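Local coordinates for oxysterol-binding protein homolog 3 (Saccharomyces cerevisiae, PDB 4IC4), which carries lipids, including sterols, in a hydrophobic pocket of its OSBP-related domain and transfers them between membranes in directional, phosphoinositide-coupled transport, at residues Phe79-Leu84 and Ala102-Ser107; Leu85-Gln90 and Ile95-Ala100; Arg91-Thr96 and Lys261-Ala266; Thr199-Ile204 and Asn219-His224; Tyr214-Asn219 and Asp236-Phe241. All coordinates share one frame; numbering follows the deposited sequence.

Contact 1: residues Phe79-Leu84 and Ala102-Ser107; sequences FEYAPL and AISFLS
S107 OG, beside the Y81 ring, is gripped by S104 O and by water 1. S107 OG donates to S104 O at 2.6 Å, almost straight on to the carbonyl (C=O...OG angle 168°). Water 1 donates to S107 OG at 2.7 Å. The chi1 of S107, 65°, tucks OG between its own backbone N and carbonyl carbon, and from there it turns back to S104. The S104 oxygen is held twice, by S107 OG and by S107 N. Water 1 joins the two segments. Water 1 lies 2.6 Å from Y81 OH and donates to E80 OE1. Y81 OH has another partner in the backbone N of G286, so the phenol end is fixed by both water and protein. The Y81 ring also packs edge-to-face (T-shaped) with W283. These bonds lie where helix 94-104 runs on into a 3-10 segment, beside the type I turn F79-A82 that leads to helix 83-88. Both helices belong to the helical part of the OSBP-related domain that precedes the barrel strands. The Y81 ring makes van der Waals contact: Y81 CD2 meets S104 CB at 3.5 Å, and Y81 CE2 stands 3.5 Å from the hydroxyl S107 OG. Both approach the ring obliquely. On one face of this ring lies E80 CG, offset toward the rim. Water 2 makes a further bridge: water 2 accepts from Y81 N at 2.8 Å and donates to S104 OG at 2.9 Å. S104 OG is also bonded to F101 O, one helical turn back.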
# COMPACT_ATOMS: atom_id res chain seq x y z
N PHE A 79 -0.14 -5.21 3.68
CA PHE A 79 -0.59 -6.36 4.46
C PHE A 79 -0.47 -7.73 3.78
O PHE A 79 -1.02 -8.72 4.26
CB PHE A 79 -2.03 -6.12 4.92
CG PHE A 79 -2.15 -4.98 5.89
CD1 PHE A 79 -1.88 -5.18 7.25
CD2 PHE A 79 -2.46 -3.70 5.45
CE1 PHE A 79 -1.92 -4.12 8.15
CE2 PHE A 79 -2.50 -2.63 6.35
CZ PHE A 79 -2.23 -2.85 7.70
N GLU A 80 0.26 -7.79 2.67
CA GLU A 80 0.45 -9.05 1.97
C GLU A 80 1.00 -10.13 2.90
O GLU A 80 0.61 -11.30 2.81
CB GLU A 80 1.42 -8.88 0.79
CG GLU A 80 1.69 -10.18 0.03
CD GLU A 80 2.71 -10.04 -1.09
OE1 GLU A 80 3.18 -8.91 -1.36
OE2 GLU A 80 3.04 -11.08 -1.70
N TYR A 81 1.90 -9.74 3.80
CA TYR A 81 2.51 -10.69 4.73
C TYR A 81 2.03 -10.49 6.17
O TYR A 81 2.80 -10.59 7.13
CB TYR A 81 4.04 -10.57 4.65
CG TYR A 81 4.58 -10.82 3.26
CD1 TYR A 81 4.78 -12.12 2.78
CD2 TYR A 81 4.88 -9.75 2.41
CE1 TYR A 81 5.25 -12.34 1.47
CE2 TYR A 81 5.35 -9.97 1.11
CZ TYR A 81 5.53 -11.26 0.65
OH TYR A 81 5.99 -11.46 -0.63
N ALA A 82 0.73 -10.23 6.29
CA ALA A 82 0.09 -10.04 7.59
C ALA A 82 0.35 -11.18 8.58
O ALA A 82 0.36 -10.95 9.79
CB ALA A 82 -1.42 -9.87 7.39
N PRO A 83 0.53 -12.43 8.09
CA PRO A 83 0.79 -13.51 9.04
C PRO A 83 2.01 -13.25 9.93
O PRO A 83 2.14 -13.85 11.00
CB PRO A 83 0.96 -14.73 8.14
CG PRO A 83 -0.01 -14.44 7.03
CD PRO A 83 0.23 -12.97 6.75
N LEU A 84 2.89 -12.36 9.49
CA LEU A 84 4.07 -12.02 10.30
C LEU A 84 3.61 -11.35 11.59
O LEU A 84 4.23 -11.53 12.65
CB LEU A 84 4.98 -11.07 9.53
CG LEU A 84 5.84 -11.67 8.42
CD1 LEU A 84 6.50 -10.56 7.62
CD2 LEU A 84 6.89 -12.60 9.01
N ALA A 102 7.34 -4.71 8.56
CA ALA A 102 7.56 -3.34 8.14
C ALA A 102 8.35 -3.21 6.84
O ALA A 102 8.11 -2.30 6.04
CB ALA A 102 8.24 -2.55 9.25
N ILE A 103 9.31 -4.11 6.64
CA ILE A 103 10.15 -4.09 5.46
C ILE A 103 9.54 -4.85 4.28
O ILE A 103 9.77 -4.51 3.12
CB ILE A 103 11.53 -4.73 5.77
CG1 ILE A 103 12.26 -3.89 6.82
CG2 ILE A 103 12.36 -4.85 4.50
CD1 ILE A 103 13.51 -4.56 7.37
N SER A 104 8.73 -5.87 4.58
CA SER A 104 8.16 -6.73 3.55
C SER A 104 7.45 -6.07 2.38
O SER A 104 7.53 -6.57 1.25
CB SER A 104 7.22 -7.76 4.18
OG SER A 104 6.07 -7.16 4.73
N PHE A 105 6.76 -4.96 2.61
CA PHE A 105 6.03 -4.32 1.53
C PHE A 105 6.92 -3.91 0.36
O PHE A 105 6.46 -3.83 -0.78
CB PHE A 105 5.26 -3.10 2.04
CG PHE A 105 6.09 -1.86 2.11
CD1 PHE A 105 7.00 -1.68 3.14
CD2 PHE A 105 5.98 -0.88 1.13
CE1 PHE A 105 7.81 -0.54 3.19
CE2 PHE A 105 6.78 0.27 1.17
CZ PHE A 105 7.70 0.43 2.20
N LEU A 106 8.20 -3.66 0.63
CA LEU A 106 9.13 -3.25 -0.43
C LEU A 106 9.26 -4.30 -1.52
O LEU A 106 9.54 -3.98 -2.67
CB LEU A 106 10.51 -2.97 0.16
CG LEU A 106 10.65 -1.75 1.06
CD1 LEU A 106 12.00 -1.80 1.76
CD2 LEU A 106 10.51 -0.48 0.23
N SER A 107 9.05 -5.56 -1.15
CA SER A 107 9.18 -6.68 -2.08
C SER A 107 8.31 -6.63 -3.33
O SER A 107 8.59 -7.33 -4.30
CB SER A 107 8.94 -8.01 -1.34
OG SER A 107 7.60 -8.11 -0.88
O HOH W 1 5.71 -9.47 -2.24
O HOH W 2 3.25 -7.29 4.19

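Contact 2: residues Leu85-Gln90 and Ile95-Ala100; sequences LTKATQ and ITFVSA
K87 lays its aliphatic chain over one face of the F97 ring. K87 CG sits 4.2 Å from the F97 ring centroid and 22° off the normal, a CH-pi contact displaced toward the rim. K87 CD comes nearer to single ring atoms and reaches F97 CE2 at 3.3 Å. The K87 chain leaves its backbone stretched, with CG opposite the backbone N (chi1 -180°), and bends only at chi3 and chi4. The straight part brings CG and CD over the CD2-CE2 side of the ring, and the bends take NZ away from it. F97 has its CG opposite the carbonyl carbon (chi1 -62°), which sends the ring across the gap between the helices. R91, in the loop, also touches this ring. The two side chains K87 and F97 cross at a slant. This is a helical hairpin: helix 83-88 and helix 94-104 are joined by a short loop. In these two segments the CA atoms nearest each other are those of A88 and F97, 5.3 Å apart. A small residue permits that approach. A88 CB packs on F97 CB at 3.7 Å and on V98 CG2 at 4.1 Å. V98 points this methyl at A88 while its side chain also meets W198 and L187 of the barrel strands. An alanine in place of F97 would probably leave the K87 chain without its ring support and open a gap between the helices.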
# COMPACT_ATOMS: atom_id res chain seq x y z
N LEU A 85 2.55 -10.56 11.51
CA LEU A 85 2.02 -9.88 12.68
C LEU A 85 1.41 -10.90 13.63
O LEU A 85 1.59 -10.82 14.85
CB LEU A 85 0.97 -8.84 12.28
CG LEU A 85 1.50 -7.72 11.38
CD1 LEU A 85 0.38 -6.76 11.04
CD2 LEU A 85 2.65 -7.01 12.08
N THR A 86 0.69 -11.86 13.07
CA THR A 86 0.07 -12.90 13.87
C THR A 86 1.17 -13.70 14.57
O THR A 86 1.06 -14.00 15.76
CB THR A 86 -0.79 -13.82 12.99
OG1 THR A 86 -1.82 -13.04 12.37
CG2 THR A 86 -1.43 -14.93 13.83
N LYS A 87 2.23 -14.03 13.85
CA LYS A 87 3.34 -14.78 14.43
C LYS A 87 4.01 -13.96 15.52
O LYS A 87 4.46 -14.50 16.54
CB LYS A 87 4.37 -15.15 13.36
CG LYS A 87 5.55 -15.95 13.90
CD LYS A 87 6.53 -16.35 12.81
CE LYS A 87 5.93 -17.36 11.84
NZ LYS A 87 4.83 -16.78 11.02
N ALA A 88 4.07 -12.65 15.31
CA ALA A 88 4.69 -11.75 16.28
C ALA A 88 4.00 -11.84 17.64
O ALA A 88 4.66 -11.84 18.68
CB ALA A 88 4.66 -10.31 15.76
N THR A 89 2.67 -11.92 17.64
CA THR A 89 1.91 -12.00 18.88
C THR A 89 2.11 -13.34 19.60
O THR A 89 1.63 -13.51 20.72
CB THR A 89 0.38 -11.83 18.66
OG1 THR A 89 -0.13 -12.95 17.92
CG2 THR A 89 0.10 -10.54 17.90
N GLN A 90 2.81 -14.26 18.96
CA GLN A 90 3.03 -15.58 19.54
C GLN A 90 4.50 -15.86 19.87
O GLN A 90 4.84 -16.94 20.33
CB GLN A 90 2.50 -16.65 18.58
CG GLN A 90 1.10 -16.35 18.07
CD GLN A 90 0.67 -17.27 16.94
OE1 GLN A 90 1.50 -17.78 16.19
NE2 GLN A 90 -0.64 -17.46 16.80
N ILE A 95 9.21 -7.70 18.17
CA ILE A 95 9.70 -6.66 17.27
C ILE A 95 10.51 -7.23 16.10
O ILE A 95 10.65 -6.57 15.07
CB ILE A 95 10.54 -5.59 18.03
CG1 ILE A 95 10.57 -4.29 17.21
CG2 ILE A 95 11.96 -6.09 18.26
CD1 ILE A 95 11.07 -3.08 17.98
N THR A 96 11.02 -8.45 16.24
CA THR A 96 11.78 -9.04 15.14
C THR A 96 10.83 -9.29 13.97
O THR A 96 11.15 -9.00 12.82
CB THR A 96 12.42 -10.39 15.54
OG1 THR A 96 11.40 -11.29 16.01
CG2 THR A 96 13.45 -10.19 16.63
N PHE A 97 9.64 -9.80 14.27
CA PHE A 97 8.66 -10.09 13.23
C PHE A 97 7.94 -8.83 12.77
O PHE A 97 7.55 -8.73 11.60
CB PHE A 97 7.68 -11.15 13.73
CG PHE A 97 8.35 -12.46 14.04
CD1 PHE A 97 8.90 -12.70 15.29
CD2 PHE A 97 8.53 -13.41 13.04
CE1 PHE A 97 9.62 -13.87 15.54
CE2 PHE A 97 9.25 -14.58 13.28
CZ PHE A 97 9.79 -14.81 14.53
N VAL A 98 7.75 -7.87 13.67
CA VAL A 98 7.11 -6.62 13.28
C VAL A 98 8.06 -5.92 12.31
O VAL A 98 7.63 -5.30 11.33
CB VAL A 98 6.83 -5.72 14.50
CG1 VAL A 98 6.31 -4.36 14.04
CG2 VAL A 98 5.81 -6.38 15.41
N SER A 99 9.36 -6.02 12.57
CA SER A 99 10.35 -5.40 11.69
C SER A 99 10.30 -6.05 10.31
O SER A 99 10.35 -5.37 9.29
CB SER A 99 11.75 -5.54 12.28
OG SER A 99 11.86 -4.82 13.49
N ALA A 100 10.19 -7.37 10.28
CA ALA A 100 10.11 -8.09 9.01
C ALA A 100 8.87 -7.61 8.26
O ALA A 100 8.92 -7.36 7.05
CB ALA A 100 10.02 -9.60 9.26

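Contact 3: residues Arg91-Thr96 and Lys261-Ala266; sequences RPDPIT and KKETLA
The backbones of D93-T96 and E263-L265 stay well apart. CA of T96 and CA of L265 are 8.1 Å from each other, and no hydrogen bond crosses. One segment is a loop that enters the first turn of helix 94-104. The other includes the start of strand 263-268. Side chains bridge the space. E263 extends from the strand, and E263 OE1 reaches T96 CG2 at 3.4 Å. The chi1 of T96, 56°, turns the methyl to E263 and keeps OG1 by D93. T96 OG1 lies near both D93 O and D93 OD2. T96 N bonds D93 O at 3.1 Å. Two like charges also face each other: D93 OD2 is 3.8 Å from E263 OE1, with the carboxylate planes 65° apart. R91 NE makes a long salt bridge to D93 OD1 at 3.8 Å, which may ease this repulsion. L265 CD1 makes a loose van der Waals contact with T96 O at 4.0 Å. In the fold, strand 263-268 runs between strands 247-253 and 272-275, and the helix start also meets the barrel through I95, which packs on I252 and F196.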
# COMPACT_ATOMS: atom_id res chain seq x y z
N ARG A 91 5.36 -14.87 19.64
CA ARG A 91 6.79 -15.01 19.90
C ARG A 91 7.26 -14.12 21.05
O ARG A 91 6.66 -13.10 21.34
CB ARG A 91 7.57 -14.68 18.63
CG ARG A 91 7.27 -15.60 17.46
CD ARG A 91 8.13 -16.85 17.50
NE ARG A 91 9.54 -16.54 17.26
CZ ARG A 91 10.49 -17.45 17.09
NH1 ARG A 91 11.74 -17.06 16.88
NH2 ARG A 91 10.19 -18.74 17.13
N PRO A 92 8.37 -14.51 21.70
CA PRO A 92 8.92 -13.73 22.82
C PRO A 92 9.64 -12.46 22.38
O PRO A 92 9.82 -11.53 23.17
CB PRO A 92 9.86 -14.73 23.50
CG PRO A 92 10.39 -15.51 22.33
CD PRO A 92 9.13 -15.76 21.51
N ASP A 93 10.06 -12.42 21.12
CA ASP A 93 10.76 -11.27 20.55
C ASP A 93 9.93 -10.73 19.38
O ASP A 93 10.36 -10.76 18.23
CB ASP A 93 12.14 -11.71 20.05
CG ASP A 93 12.06 -12.80 18.99
OD1 ASP A 93 11.28 -13.76 19.17
OD2 ASP A 93 12.77 -12.69 17.97
N PRO A 94 8.73 -10.20 19.68
CA PRO A 94 7.83 -9.66 18.66
C PRO A 94 8.37 -8.61 17.69
O PRO A 94 8.02 -8.63 16.51
CB PRO A 94 6.66 -9.14 19.48
CG PRO A 94 7.30 -8.75 20.78
CD PRO A 94 8.21 -9.92 21.03
N ILE A 95 9.21 -7.70 18.17
CA ILE A 95 9.70 -6.66 17.27
C ILE A 95 10.51 -7.23 16.10
O ILE A 95 10.65 -6.57 15.07
CB ILE A 95 10.54 -5.59 18.03
CG1 ILE A 95 10.57 -4.29 17.21
CG2 ILE A 95 11.96 -6.09 18.26
CD1 ILE A 95 11.07 -3.08 17.98
N THR A 96 11.02 -8.45 16.24
CA THR A 96 11.78 -9.04 15.14
C THR A 96 10.83 -9.29 13.97
O THR A 96 11.15 -9.00 12.82
CB THR A 96 12.42 -10.39 15.54
OG1 THR A 96 11.40 -11.29 16.01
CG2 THR A 96 13.45 -10.19 16.63
N LYS A 261 17.24 -9.80 24.69
CA LYS A 261 18.62 -9.45 24.33
C LYS A 261 18.76 -8.84 22.94
O LYS A 261 17.83 -8.89 22.13
CB LYS A 261 19.51 -10.70 24.42
CG LYS A 261 19.62 -11.30 25.82
CD LYS A 261 20.78 -10.72 26.64
CE LYS A 261 20.65 -9.22 26.88
NZ LYS A 261 20.96 -8.41 25.67
N LYS A 262 19.92 -8.25 22.68
CA LYS A 262 20.20 -7.63 21.40
C LYS A 262 20.34 -8.68 20.31
O LYS A 262 20.97 -9.72 20.50
CB LYS A 262 21.48 -6.80 21.47
CG LYS A 262 21.39 -5.61 22.42
CD LYS A 262 22.67 -4.80 22.41
CE LYS A 262 22.57 -3.60 23.35
NZ LYS A 262 23.81 -2.78 23.33
N GLU A 263 19.75 -8.40 19.15
CA GLU A 263 19.79 -9.32 18.03
C GLU A 263 19.99 -8.55 16.73
O GLU A 263 19.74 -7.34 16.67
CB GLU A 263 18.48 -10.11 17.95
CG GLU A 263 18.13 -10.88 19.21
CD GLU A 263 16.74 -11.48 19.17
OE1 GLU A 263 15.76 -10.70 19.12
OE2 GLU A 263 16.62 -12.72 19.20
N THR A 264 20.44 -9.25 15.70
CA THR A 264 20.65 -8.63 14.41
C THR A 264 20.04 -9.50 13.32
O THR A 264 20.08 -10.73 13.39
CB THR A 264 22.16 -8.44 14.12
OG1 THR A 264 22.72 -7.55 15.09
CG2 THR A 264 22.36 -7.86 12.73
N LEU A 265 19.45 -8.85 12.33
CA LEU A 265 18.82 -9.55 11.21
C LEU A 265 19.44 -9.04 9.92
O LEU A 265 19.96 -7.91 9.88
CB LEU A 265 17.31 -9.26 11.19
CG LEU A 265 16.53 -9.30 12.50
CD1 LEU A 265 15.07 -8.95 12.22
CD2 LEU A 265 16.63 -10.67 13.16
N ALA A 266 19.40 -9.85 8.88
CA ALA A 266 19.96 -9.45 7.60
C ALA A 266 19.27 -10.17 6.45
O ALA A 266 18.79 -11.29 6.60
CB ALA A 266 21.45 -9.74 7.56

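Contact 4: residues Thr199-Ile204 and Asn219-His224; sequences TQPTTI and NEFEVH
P201, in the break between strands 195-199 and 203-206, meets F221 of strand 214-225, the partner of both in the antiparallel barrel. Strands 203-206 and 214-225 form a beta hairpin. The tight part is apolar. The proline ring lies over one face of the F221 ring, with P201 CD 3.9 Å from the F221 centroid and 11° off the normal. It is a CH-pi contact, almost centred. P201 CB adds a 3.5 Å touch to F221 CD2. The two side chains lie alongside each other and point the same way. F221 takes a chi1 of 83°, which places its ring between the backbone N and the carbonyl carbon and brings its face against the proline ring. T199 O comes within 3.5 Å of F221 CD1, obliquely to the ring. A102 and I103 of helix 94-104 pack on the same phenylalanine, and F105 and F235 touch P201. The loose side is polar and wet. No direct hydrogen bond crosses between the segments here; waters stand in for the strand pairing. Water 4 accepts from T202 N and donates to E220 O. Water 3 accepts from T199 N and donates to E222 O at 2.7 Å. Direct pairing resumes where T202 bonds V218. T202 OG1 is also hydrogen-bonded to N180 ND2. Water 5 sits 2.9 Å from T202 OG1 and donates to N219 OD1 at 2.9 Å.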
# COMPACT_ATOMS: atom_id res chain seq x y z
N THR A 199 7.38 4.73 10.45
CA THR A 199 7.05 5.46 9.23
C THR A 199 7.73 4.64 8.14
O THR A 199 8.88 4.23 8.31
CB THR A 199 7.64 6.89 9.25
OG1 THR A 199 6.95 7.67 10.23
CG2 THR A 199 7.49 7.55 7.89
N GLN A 200 7.04 4.38 7.04
CA GLN A 200 7.65 3.60 5.98
C GLN A 200 8.91 4.28 5.45
O GLN A 200 8.97 5.50 5.35
CB GLN A 200 6.65 3.35 4.85
CG GLN A 200 5.65 2.26 5.21
CD GLN A 200 4.76 1.82 4.06
OE1 GLN A 200 4.09 0.79 4.14
NE2 GLN A 200 4.76 2.60 2.99
N PRO A 201 9.93 3.48 5.12
CA PRO A 201 11.19 4.03 4.61
C PRO A 201 11.06 4.75 3.28
O PRO A 201 10.13 4.51 2.51
CB PRO A 201 12.08 2.80 4.51
CG PRO A 201 11.11 1.73 4.16
CD PRO A 201 9.96 2.01 5.10
N THR A 202 12.01 5.64 3.03
CA THR A 202 12.06 6.40 1.79
C THR A 202 12.54 5.49 0.68
O THR A 202 13.40 4.63 0.90
CB THR A 202 13.07 7.57 1.91
OG1 THR A 202 12.70 8.42 3.01
CG2 THR A 202 13.10 8.39 0.63
N THR A 203 11.98 5.65 -0.51
CA THR A 203 12.40 4.86 -1.66
C THR A 203 12.74 5.85 -2.77
O THR A 203 12.31 7.00 -2.75
CB THR A 203 11.29 3.91 -2.16
OG1 THR A 203 10.11 4.65 -2.47
CG2 THR A 203 10.98 2.87 -1.10
N ILE A 204 13.53 5.39 -3.74
CA ILE A 204 13.92 6.24 -4.86
C ILE A 204 13.69 5.54 -6.19
O ILE A 204 14.02 4.37 -6.35
CB ILE A 204 15.42 6.62 -4.76
CG1 ILE A 204 15.72 7.28 -3.41
CG2 ILE A 204 15.79 7.56 -5.91
CD1 ILE A 204 15.02 8.61 -3.20
N ASN A 219 18.58 5.17 2.90
CA ASN A 219 18.73 5.61 4.28
C ASN A 219 18.35 4.53 5.29
O ASN A 219 18.72 3.37 5.13
CB ASN A 219 17.89 6.88 4.51
CG ASN A 219 18.41 8.07 3.72
OD1 ASN A 219 17.72 9.08 3.58
ND2 ASN A 219 19.62 7.95 3.20
N GLU A 220 17.60 4.91 6.31
CA GLU A 220 17.20 3.98 7.36
C GLU A 220 15.88 4.40 7.98
O GLU A 220 15.33 5.45 7.66
CB GLU A 220 18.27 3.97 8.44
CG GLU A 220 18.37 5.29 9.19
CD GLU A 220 19.80 5.71 9.48
OE1 GLU A 220 20.52 4.96 10.18
OE2 GLU A 220 20.21 6.79 9.01
N PHE A 221 15.37 3.56 8.88
CA PHE A 221 14.13 3.85 9.60
C PHE A 221 14.06 2.94 10.81
O PHE A 221 14.73 1.91 10.86
CB PHE A 221 12.90 3.70 8.69
CG PHE A 221 12.39 2.29 8.55
CD1 PHE A 221 11.30 1.86 9.29
CD2 PHE A 221 12.98 1.41 7.64
CE1 PHE A 221 10.78 0.57 9.12
CE2 PHE A 221 12.47 0.12 7.47
CZ PHE A 221 11.38 -0.30 8.21
N GLU A 222 13.26 3.33 11.80
CA GLU A 222 13.16 2.54 13.02
C GLU A 222 11.73 2.16 13.39
O GLU A 222 10.77 2.86 13.06
CB GLU A 222 13.79 3.28 14.20
CG GLU A 222 15.22 3.77 13.94
CD GLU A 222 15.90 4.25 15.21
OE1 GLU A 222 15.31 5.07 15.94
OE2 GLU A 222 17.05 3.81 15.47
N VAL A 223 11.61 1.03 14.07
CA VAL A 223 10.33 0.55 14.56
C VAL A 223 10.45 0.66 16.07
O VAL A 223 11.44 0.22 16.64
CB VAL A 223 10.09 -0.92 14.18
CG1 VAL A 223 8.80 -1.42 14.83
CG2 VAL A 223 10.01 -1.05 12.67
N HIS A 224 9.45 1.26 16.70
CA HIS A 224 9.48 1.44 18.15
C HIS A 224 8.32 0.76 18.86
O HIS A 224 7.18 0.82 18.41
CB HIS A 224 9.48 2.93 18.48
CG HIS A 224 10.72 3.64 18.04
ND1 HIS A 224 11.94 3.47 18.67
CD2 HIS A 224 10.94 4.50 17.02
CE1 HIS A 224 12.85 4.20 18.05
NE2 HIS A 224 12.27 4.83 17.05
O HOH W 3 10.00 5.02 11.62
O HOH W 4 14.32 5.24 4.86
O HOH W 5 14.98 10.07 3.48

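Contact 5: residues Tyr214-Asn219 and Asp236-Phe241; sequences YMEPVN and DKAGMF
E216 and A238 make the direct contact here, and it joins two acceptors. E216 OE1 stands 3.0 Å from A238 O, and the pair is not a hydrogen bond. The E216 chain explains the approach. Its CG lies between the backbone N and the carbonyl carbon (chi1 73°), and beyond CG it runs straight out to the loop. Van der Waals contact is slight: A238 CB is 4.5 Å from E216 OE2. The charged and polar bonds of the acid come from elsewhere. K206 NZ forms a salt bridge with E216 OE1, and S245 N donates to E216 OE2. K206 sits on the neighbouring strand 203-206, and S245 lies further along the loop that carries A238. Each carboxylate oxygen thus has a partner of its own. Water supplies the other link. Water 6 is 2.7 Å from P217 O and 2.7 Å from D236 O, close enough to donate to both. More acceptors surround it than it has protons, so these bonds may be shared. D236 O also accepts from S245 OG. The loop between strands 230-235 and 247-253 passes beside the part of strand 214-225 that holds E216 and P217. An alanine at E216 would probably leave K206 without its counter-charge and S245 N without its acceptor, and so free the loop to move. The salt bridge to K206 and the bond from S245 N probably offset the carboxylate's charge in part, which would make the close approach of E216 OE1 to A238 O less costly.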
# COMPACT_ATOMS: atom_id res chain seq x y z
N TYR A 214 13.80 1.54 -12.10
CA TYR A 214 13.70 0.66 -10.94
C TYR A 214 13.64 1.47 -9.65
O TYR A 214 13.93 2.67 -9.63
CB TYR A 214 14.87 -0.32 -10.89
CG TYR A 214 16.22 0.29 -10.59
CD1 TYR A 214 16.62 0.53 -9.27
CD2 TYR A 214 17.10 0.63 -11.62
CE1 TYR A 214 17.87 1.09 -8.99
CE2 TYR A 214 18.35 1.18 -11.35
CZ TYR A 214 18.73 1.41 -10.04
OH TYR A 214 19.96 1.97 -9.77
N MET A 215 13.24 0.81 -8.57
CA MET A 215 13.14 1.46 -7.27
C MET A 215 13.97 0.74 -6.23
O MET A 215 14.19 -0.47 -6.32
CB MET A 215 11.69 1.50 -6.80
CG MET A 215 10.83 2.51 -7.53
SD MET A 215 9.10 2.37 -7.07
CE MET A 215 9.16 2.78 -5.32
N GLU A 216 14.43 1.49 -5.24
CA GLU A 216 15.22 0.91 -4.16
C GLU A 216 15.06 1.77 -2.91
O GLU A 216 14.91 2.99 -2.99
CB GLU A 216 16.70 0.83 -4.56
CG GLU A 216 17.43 2.17 -4.59
CD GLU A 216 18.87 2.05 -5.05
OE1 GLU A 216 19.64 3.00 -4.82
OE2 GLU A 216 19.23 1.01 -5.64
N PRO A 217 15.06 1.13 -1.73
CA PRO A 217 14.92 1.87 -0.48
C PRO A 217 16.25 2.55 -0.17
O PRO A 217 17.31 2.10 -0.63
CB PRO A 217 14.58 0.79 0.53
CG PRO A 217 15.34 -0.39 0.02
CD PRO A 217 15.09 -0.32 -1.48
N VAL A 218 16.21 3.63 0.59
CA VAL A 218 17.42 4.35 0.95
C VAL A 218 17.42 4.76 2.42
O VAL A 218 16.39 4.70 3.09
CB VAL A 218 17.60 5.63 0.09
CG1 VAL A 218 17.79 5.25 -1.37
CG2 VAL A 218 16.40 6.55 0.26
N ASN A 219 18.58 5.17 2.90
CA ASN A 219 18.73 5.61 4.28
C ASN A 219 18.35 4.53 5.29
O ASN A 219 18.72 3.37 5.13
CB ASN A 219 17.89 6.88 4.51
CG ASN A 219 18.41 8.07 3.72
OD1 ASN A 219 17.72 9.08 3.58
ND2 ASN A 219 19.62 7.95 3.20
N ASP A 236 21.46 -1.01 2.31
CA ASP A 236 22.77 -0.90 1.68
C ASP A 236 22.81 0.31 0.75
O ASP A 236 21.83 0.62 0.08
CB ASP A 236 23.09 -2.15 0.87
CG ASP A 236 23.32 -3.37 1.74
OD1 ASP A 236 23.34 -3.24 2.98
OD2 ASP A 236 23.49 -4.47 1.17
N LYS A 237 23.95 0.99 0.71
CA LYS A 237 24.08 2.14 -0.17
C LYS A 237 24.54 1.72 -1.56
O LYS A 237 25.49 0.95 -1.70
CB LYS A 237 25.06 3.17 0.41
CG LYS A 237 25.14 4.43 -0.44
CD LYS A 237 26.03 5.49 0.19
CE LYS A 237 26.11 6.72 -0.70
NZ LYS A 237 24.77 7.33 -0.93
N ALA A 238 23.86 2.22 -2.58
CA ALA A 238 24.19 1.90 -3.96
C ALA A 238 23.73 3.05 -4.86
O ALA A 238 22.56 3.43 -4.84
CB ALA A 238 23.52 0.61 -4.38
N GLY A 239 24.66 3.60 -5.64
CA GLY A 239 24.29 4.69 -6.52
C GLY A 239 25.25 4.99 -7.66
O GLY A 239 25.37 6.14 -8.07
N MET A 240 25.93 3.97 -8.18
CA MET A 240 26.85 4.19 -9.29
C MET A 240 27.44 2.93 -9.92
O MET A 240 27.92 2.98 -11.05
CB MET A 240 27.99 5.11 -8.85
CG MET A 240 28.94 5.50 -9.98
SD MET A 240 30.14 6.75 -9.50
CE MET A 240 29.27 8.25 -9.97
N PHE A 241 27.39 1.80 -9.22
CA PHE A 241 27.95 0.58 -9.79
C PHE A 241 27.33 -0.72 -9.28
O PHE A 241 26.98 -1.60 -10.08
CB PHE A 241 29.47 0.55 -9.55
CG PHE A 241 30.21 -0.40 -10.45
CD1 PHE A 241 30.04 -1.78 -10.32
CD2 PHE A 241 31.06 0.08 -11.43
CE1 PHE A 241 30.71 -2.66 -11.17
CE2 PHE A 241 31.74 -0.79 -12.28
CZ PHE A 241 31.57 -2.16 -12.15
O HOH W 6 19.99 2.49 -0.36

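In the fold
Contacts 1 and 2 join helices 83-88 and 94-104; contact 3 uses only 94-104 of the two. Contacts 4 and 5 lie further along the chain on strand 214-225. Contact 2 is nested inside the loop closed by contact 1, with centres about 11 Å apart. Contact 3 shares I95 and T96 with contact 2, centres about 9 Å apart, and ties this helical hairpin to strand 263-268. Its long loop encloses contacts 4 and 5, which share N219, with about 13 Å between centres. Contact 1 touches contact 4 through F105 and I103, and contact 5 through L106. Helix 94-104 and the 3-10 segment after it thus pack against barrel strands. All five lie in the lipid-binding OSBP-related domain, away from the phosphoinositide site.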